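Local coordinates for putative LacI-family transcriptional regulator (Bacteroides fragilis, PDB 3GBV), which probably regulates transcription as a LacI-family DNA-binding protein, its periplasmic-binding-protein-like domain likely sensing a small-molecule effector, at residues K7-L19 with V65-T78. Residues are numbered along the deposited sequence; the frame is centred on the assembly and turned at random.
Sequences KKYTFACLLPKHL and VIEEQPDGVMFAPT. With EDO (1,2-ethanediol), chain C.
Ala12 N donates to Gly72 O at 2.9 Å, and Met74 N returns a bond to Ala12 O at 3.1 Å. This alternation, repeated by Leu14 N to Met74 O and Ala76 N to Leu14 O, together with an angle of 20° between the strand directions, identifies 9-16 and 72-75 as adjacent parallel strands.

Before the ladder starts, Asp71 closes the end of the pair twice over. Its backbone N gives a hydrogen bond to Thr10 O, and its carboxylate receives one in return. Followed outward, Asp71 CB lies 3.6 Å from Thr10 O; CG, turned beside the residue's own backbone N (chi1 -63°), meets the edge of the Tyr9 ring at CD1, 3.9 Å away. OD1 also lies by Tyr9 CD1. Asp71 OD2 then accepts Thr10 N at 2.7 Å through its anti lone pair, nearly straight at 172°. The carboxylate plane is steeply turned against the Tyr9 ring, so the two groups are not stacked.

On the face that carries Ala12, Leu14, Val73 and Phe75, Ala12 CB touches Val65 CG1 at 3.6 Å and also meets Pro70 CB, joining strand 9-16 to the last turn of helix 55-66 through Val65 and to the loop that follows it through Pro70. Further along that face, Leu14 and Phe75 lie side by side, with Leu14 CB 3.7 Å from Phe75 CD1. On the opposite face, selenomethionine Met74 packs its CG against Cys13 SG at 3.3 Å.

The connection from strand 9-16 through helix 23-37, strand 43-50 and helix 55-66 to strand 72-75 belongs to the alternating α/β architecture of a periplasmic-binding-protein lobe. Strand 9-16 is flanked in the sheet by 43-50 and 72-75; Leu14 also reaches Phe86 of helix 84-93, while Phe11, on the other face, packs on Leu265 and Leu269 of helix 254-270.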
loop_
_atom_site.group_PDB
_atom_site.type_symbol
_atom_site.label_atom_id
_atom_site.label_comp_id
_atom_site.label_asym_id
_atom_site.label_seq_id
_atom_site.Cartn_x
_atom_site.Cartn_y
_atom_site.Cartn_z
ATOM N N LYS A 7 -29.164 -11.475 27.308
ATOM C CA LYS A 7 -27.853 -12.111 26.995
ATOM C C LYS A 7 -27.084 -11.249 25.986
ATOM O O LYS A 7 -27.432 -10.086 25.766
ATOM C CB LYS A 7 -28.079 -13.522 26.433
ATOM C CG LYS A 7 -26.818 -14.381 26.387
ATOM C CD LYS A 7 -26.217 -14.548 27.782
ATOM C CE LYS A 7 -24.855 -15.236 27.733
ATOM N NZ LYS A 7 -24.918 -16.592 27.114
ATOM N N LYS A 8 -26.034 -11.809 25.385
ATOM C CA LYS A 8 -25.239 -11.066 24.411
ATOM C C LYS A 8 -24.371 -11.981 23.555
ATOM O O LYS A 8 -24.295 -13.189 23.784
ATOM C CB LYS A 8 -24.340 -10.046 25.120
ATOM C CG LYS A 8 -23.287 -10.665 26.036
ATOM C CD LYS A 8 -22.299 -9.613 26.543
ATOM C CE LYS A 8 -21.155 -10.221 27.363
ATOM N NZ LYS A 8 -21.570 -10.685 28.720
ATOM N N TYR A 9 -23.723 -11.393 22.554
ATOM C CA TYR A 9 -22.830 -12.138 21.679
ATOM C C TYR A 9 -21.421 -11.929 22.211
ATOM O O TYR A 9 -21.005 -10.794 22.458
ATOM C CB TYR A 9 -22.924 -11.627 20.241
ATOM C CG TYR A 9 -24.098 -12.178 19.471
ATOM C CD1 TYR A 9 -24.157 -13.528 19.117
ATOM C CD2 TYR A 9 -25.152 -11.350 19.093
ATOM C CE1 TYR A 9 -25.247 -14.039 18.401
ATOM C CE2 TYR A 9 -26.242 -11.845 18.382
ATOM C CZ TYR A 9 -26.288 -13.185 18.038
ATOM O OH TYR A 9 -27.378 -13.664 17.339
ATOM N N THR A 10 -20.696 -13.027 22.392
ATOM C CA THR A 10 -19.337 -12.959 22.914
ATOM C C THR A 10 -18.332 -13.626 21.982
ATOM O O THR A 10 -18.442 -14.814 21.689
ATOM C CB THR A 10 -19.260 -13.626 24.308
ATOM O OG1 THR A 10 -20.236 -13.027 25.173
ATOM C CG2 THR A 10 -17.878 -13.432 24.921
ATOM N N PHE A 11 -17.361 -12.847 21.511
ATOM C CA PHE A 11 -16.333 -13.366 20.618
ATOM C C PHE A 11 -15.015 -13.400 21.365
ATOM O O PHE A 11 -14.488 -12.358 21.751
ATOM C CB PHE A 11 -16.184 -12.481 19.376
ATOM C CG PHE A 11 -17.458 -12.294 18.599
ATOM C CD1 PHE A 11 -18.267 -13.383 18.277
ATOM C CD2 PHE A 11 -17.831 -11.027 18.159
ATOM C CE1 PHE A 11 -19.427 -13.211 17.527
ATOM C CE2 PHE A 11 -18.986 -10.842 17.411
ATOM C CZ PHE A 11 -19.789 -11.939 17.091
ATOM N N ALA A 12 -14.485 -14.599 21.579
ATOM C CA ALA A 12 -13.219 -14.734 22.292
ATOM C C ALA A 12 -12.054 -14.568 21.316
ATOM O O ALA A 12 -11.966 -15.286 20.319
ATOM C CB ALA A 12 -13.150 -16.098 22.980
ATOM N N CYS A 13 -11.164 -13.625 21.601
ATOM C CA CYS A 13 -10.010 -13.385 20.740
ATOM C C CYS A 13 -8.740 -13.813 21.465
ATOM O O CYS A 13 -8.324 -13.177 22.430
ATOM C CB CYS A 13 -9.926 -11.901 20.368
ATOM S SG CYS A 13 -11.493 -11.209 19.753
ATOM N N LEU A 14 -8.126 -14.894 20.997
ATOM C CA LEU A 14 -6.918 -15.412 21.629
ATOM C C LEU A 14 -5.673 -14.980 20.861
ATOM O O LEU A 14 -5.439 -15.412 19.731
ATOM C CB LEU A 14 -7.007 -16.939 21.710
ATOM C CG LEU A 14 -5.999 -17.684 22.584
ATOM C CD1 LEU A 14 -6.094 -17.183 24.022
ATOM C CD2 LEU A 14 -6.277 -19.192 22.509
ATOM N N LEU A 15 -4.886 -14.109 21.484
ATOM C CA LEU A 15 -3.676 -13.584 20.870
ATOM C C LEU A 15 -2.471 -13.791 21.783
ATOM O O LEU A 15 -2.618 -13.955 22.998
ATOM C CB LEU A 15 -3.838 -12.085 20.603
ATOM C CG LEU A 15 -5.058 -11.606 19.816
ATOM C CD1 LEU A 15 -5.159 -10.091 19.925
ATOM C CD2 LEU A 15 -4.945 -12.038 18.369
ATOM N N PRO A 16 -1.260 -13.796 21.208
ATOM C CA PRO A 16 -0.028 -13.978 21.986
ATOM C C PRO A 16 0.209 -12.806 22.938
ATOM O O PRO A 16 0.008 -11.648 22.564
ATOM C CB PRO A 16 1.058 -14.036 20.910
ATOM C CG PRO A 16 0.341 -14.560 19.705
ATOM C CD PRO A 16 -0.971 -13.812 19.762
ATOM N N LYS A 17 0.630 -13.099 24.167
ATOM C CA LYS A 17 0.925 -12.038 25.126
ATOM C C LYS A 17 1.951 -11.138 24.450
ATOM O O LYS A 17 2.783 -11.608 23.675
ATOM C CB LYS A 17 1.518 -12.611 26.423
ATOM C CG LYS A 17 0.514 -13.307 27.344
ATOM C CD LYS A 17 1.226 -14.014 28.501
ATOM C CE LYS A 17 0.251 -14.755 29.418
ATOM N NZ LYS A 17 0.961 -15.698 30.344
ATOM N N HIS A 18 1.891 -9.844 24.743
ATOM C CA HIS A 18 2.811 -8.888 24.144
ATOM C C HIS A 18 2.819 -7.575 24.924
ATOM O O HIS A 18 2.036 -7.393 25.855
ATOM C CB HIS A 18 2.393 -8.613 22.697
ATOM C CG HIS A 18 1.050 -7.962 22.569
ATOM N ND1 HIS A 18 -0.132 -8.653 22.714
ATOM C CD2 HIS A 18 0.704 -6.670 22.353
ATOM C CE1 HIS A 18 -1.149 -7.818 22.595
ATOM N NE2 HIS A 18 -0.668 -6.606 22.376
ATOM N N LEU A 19 3.710 -6.663 24.537
ATOM C CA LEU A 19 3.807 -5.354 25.181
ATOM C C LEU A 19 3.128 -4.345 24.266
ATOM O O LEU A 19 3.158 -4.501 23.045
ATOM C CB LEU A 19 5.270 -4.942 25.359
ATOM C CG LEU A 19 6.220 -5.898 26.083
ATOM C CD1 LEU A 19 7.638 -5.338 26.044
ATOM C CD2 LEU A 19 5.757 -6.093 27.510
ATOM N N VAL A 65 -10.946 -20.458 27.802
ATOM C CA VAL A 65 -11.707 -19.840 26.718
ATOM C C VAL A 65 -12.872 -20.732 26.323
ATOM O O VAL A 65 -14.005 -20.271 26.194
ATOM C CB VAL A 65 -10.841 -19.603 25.463
ATOM C CG1 VAL A 65 -11.711 -19.080 24.322
ATOM C CG2 VAL A 65 -9.739 -18.609 25.772
ATOM N N ILE A 66 -12.586 -22.010 26.123
ATOM C CA ILE A 66 -13.621 -22.963 25.753
ATOM C C ILE A 66 -14.687 -23.008 26.847
ATOM O O ILE A 66 -15.883 -23.081 26.564
ATOM C CB ILE A 66 -13.026 -24.377 25.555
ATOM C CG1 ILE A 66 -12.151 -24.393 24.302
ATOM C CG2 ILE A 66 -14.135 -25.407 25.436
ATOM C CD1 ILE A 66 -11.385 -25.677 24.101
ATOM N N GLU A 67 -14.245 -22.947 28.098
ATOM C CA GLU A 67 -15.167 -22.994 29.224
ATOM C C GLU A 67 -15.967 -21.710 29.434
ATOM O O GLU A 67 -16.830 -21.645 30.304
ATOM C CB GLU A 67 -14.411 -23.393 30.494
ATOM C CG GLU A 67 -14.243 -24.906 30.617
ATOM C CD GLU A 67 -13.243 -25.310 31.680
ATOM O OE1 GLU A 67 -13.080 -24.555 32.661
ATOM O OE2 GLU A 67 -12.630 -26.392 31.539
ATOM N N GLU A 68 -15.685 -20.692 28.629
ATOM C CA GLU A 68 -16.424 -19.437 28.716
ATOM C C GLU A 68 -17.632 -19.527 27.791
ATOM O O GLU A 68 -18.482 -18.641 27.782
ATOM C CB GLU A 68 -15.537 -18.255 28.321
ATOM C CG GLU A 68 -14.678 -17.739 29.464
ATOM C CD GLU A 68 -13.455 -16.967 28.996
ATOM O OE1 GLU A 68 -13.330 -15.773 29.346
ATOM O OE2 GLU A 68 -12.609 -17.555 28.286
ATOM N N GLN A 69 -17.698 -20.608 27.017
ATOM C CA GLN A 69 -18.802 -20.845 26.087
ATOM C C GLN A 69 -19.022 -19.674 25.119
ATOM O O GLN A 69 -20.114 -19.121 25.047
ATOM C CB GLN A 69 -20.098 -21.088 26.869
ATOM C CG GLN A 69 -19.946 -21.965 28.111
ATOM C CD GLN A 69 -21.210 -21.995 28.960
ATOM O OE1 GLN A 69 -22.234 -22.541 28.551
ATOM N NE2 GLN A 69 -21.144 -21.397 30.143
ATOM N N PRO A 70 -17.988 -19.289 24.355
ATOM C CA PRO A 70 -18.156 -18.174 23.421
ATOM C C PRO A 70 -18.901 -18.559 22.144
ATOM O O PRO A 70 -18.899 -19.719 21.739
ATOM C CB PRO A 70 -16.720 -17.758 23.141
ATOM C CG PRO A 70 -16.020 -19.071 23.111
ATOM C CD PRO A 70 -16.601 -19.784 24.327
ATOM N N ASP A 71 -19.532 -17.565 21.523
ATOM C CA ASP A 71 -20.279 -17.743 20.280
ATOM C C ASP A 71 -19.314 -17.937 19.129
ATOM O O ASP A 71 -19.551 -18.737 18.224
ATOM C CB ASP A 71 -21.122 -16.506 19.993
ATOM C CG ASP A 71 -22.161 -16.272 21.045
ATOM O OD1 ASP A 71 -23.156 -17.029 21.053
ATOM O OD2 ASP A 71 -21.972 -15.347 21.868
ATOM N N GLY A 72 -18.230 -17.172 19.166
ATOM C CA GLY A 72 -17.230 -17.262 18.126
ATOM C C GLY A 72 -15.838 -17.015 18.667
ATOM O O GLY A 72 -15.654 -16.455 19.757
ATOM N N VAL A 73 -14.849 -17.435 17.892
ATOM C CA VAL A 73 -13.463 -17.269 18.277
ATOM C C VAL A 73 -12.588 -16.851 17.103
ATOM O O VAL A 73 -12.761 -17.341 15.996
ATOM C CB VAL A 73 -12.872 -18.591 18.814
ATOM C CG1 VAL A 73 -11.437 -18.363 19.275
ATOM C CG2 VAL A 73 -13.735 -19.138 19.938
HETATM N N MSE A 74 -11.673 -15.918 17.348
HETATM C CA MSE A 74 -10.703 -15.515 16.338
HETATM C C MSE A 74 -9.429 -15.900 17.087
HETATM O O MSE A 74 -9.346 -15.729 18.314
HETATM C CB MSE A 74 -10.782 -14.014 16.028
HETATM C CG MSE A 74 -10.481 -13.080 17.189
HETATM SE SE MSE A 74 -8.637 -12.376 17.071
HETATM C CE MSE A 74 -7.662 -13.574 18.310
ATOM N N PHE A 75 -8.453 -16.452 16.381
ATOM C CA PHE A 75 -7.251 -16.912 17.051
ATOM C C PHE A 75 -6.005 -16.796 16.190
ATOM O O PHE A 75 -6.010 -17.181 15.024
ATOM C CB PHE A 75 -7.496 -18.366 17.484
ATOM C CG PHE A 75 -6.257 -19.129 17.875
ATOM C CD1 PHE A 75 -5.367 -18.630 18.829
ATOM C CD2 PHE A 75 -6.007 -20.382 17.317
ATOM C CE1 PHE A 75 -4.246 -19.378 19.222
ATOM C CE2 PHE A 75 -4.897 -21.134 17.702
ATOM C CZ PHE A 75 -4.012 -20.630 18.658
ATOM N N ALA A 76 -4.946 -16.245 16.773
ATOM C CA ALA A 76 -3.670 -16.085 16.086
ATOM C C ALA A 76 -2.741 -17.181 16.592
ATOM O O ALA A 76 -2.266 -17.118 17.723
ATOM C CB ALA A 76 -3.076 -14.728 16.392
ATOM N N PRO A 77 -2.476 -18.200 15.763
ATOM C CA PRO A 77 -1.600 -19.333 16.111
ATOM C C PRO A 77 -0.107 -18.996 16.090
ATOM O O PRO A 77 0.354 -18.255 15.231
ATOM C CB PRO A 77 -1.929 -20.383 15.043
ATOM C CG PRO A 77 -3.224 -19.899 14.413
ATOM C CD PRO A 77 -3.106 -18.414 14.453
ATOM N N THR A 78 0.641 -19.545 17.035
ATOM C CA THR A 78 2.082 -19.327 17.079
ATOM C C THR A 78 2.717 -20.705 16.877
ATOM O O THR A 78 3.282 -20.982 15.815
ATOM C CB THR A 78 2.526 -18.712 18.435
ATOM O OG1 THR A 78 1.887 -17.441 18.620
ATOM C CG2 THR A 78 4.033 -18.511 18.465
HETATM C C1 EDO C . -0.752 -21.457 19.913
HETATM O O1 EDO C . -0.368 -21.826 18.585
HETATM C C2 EDO C . 0.332 -21.891 20.903
HETATM O O2 EDO C . 1.582 -21.276 20.558
#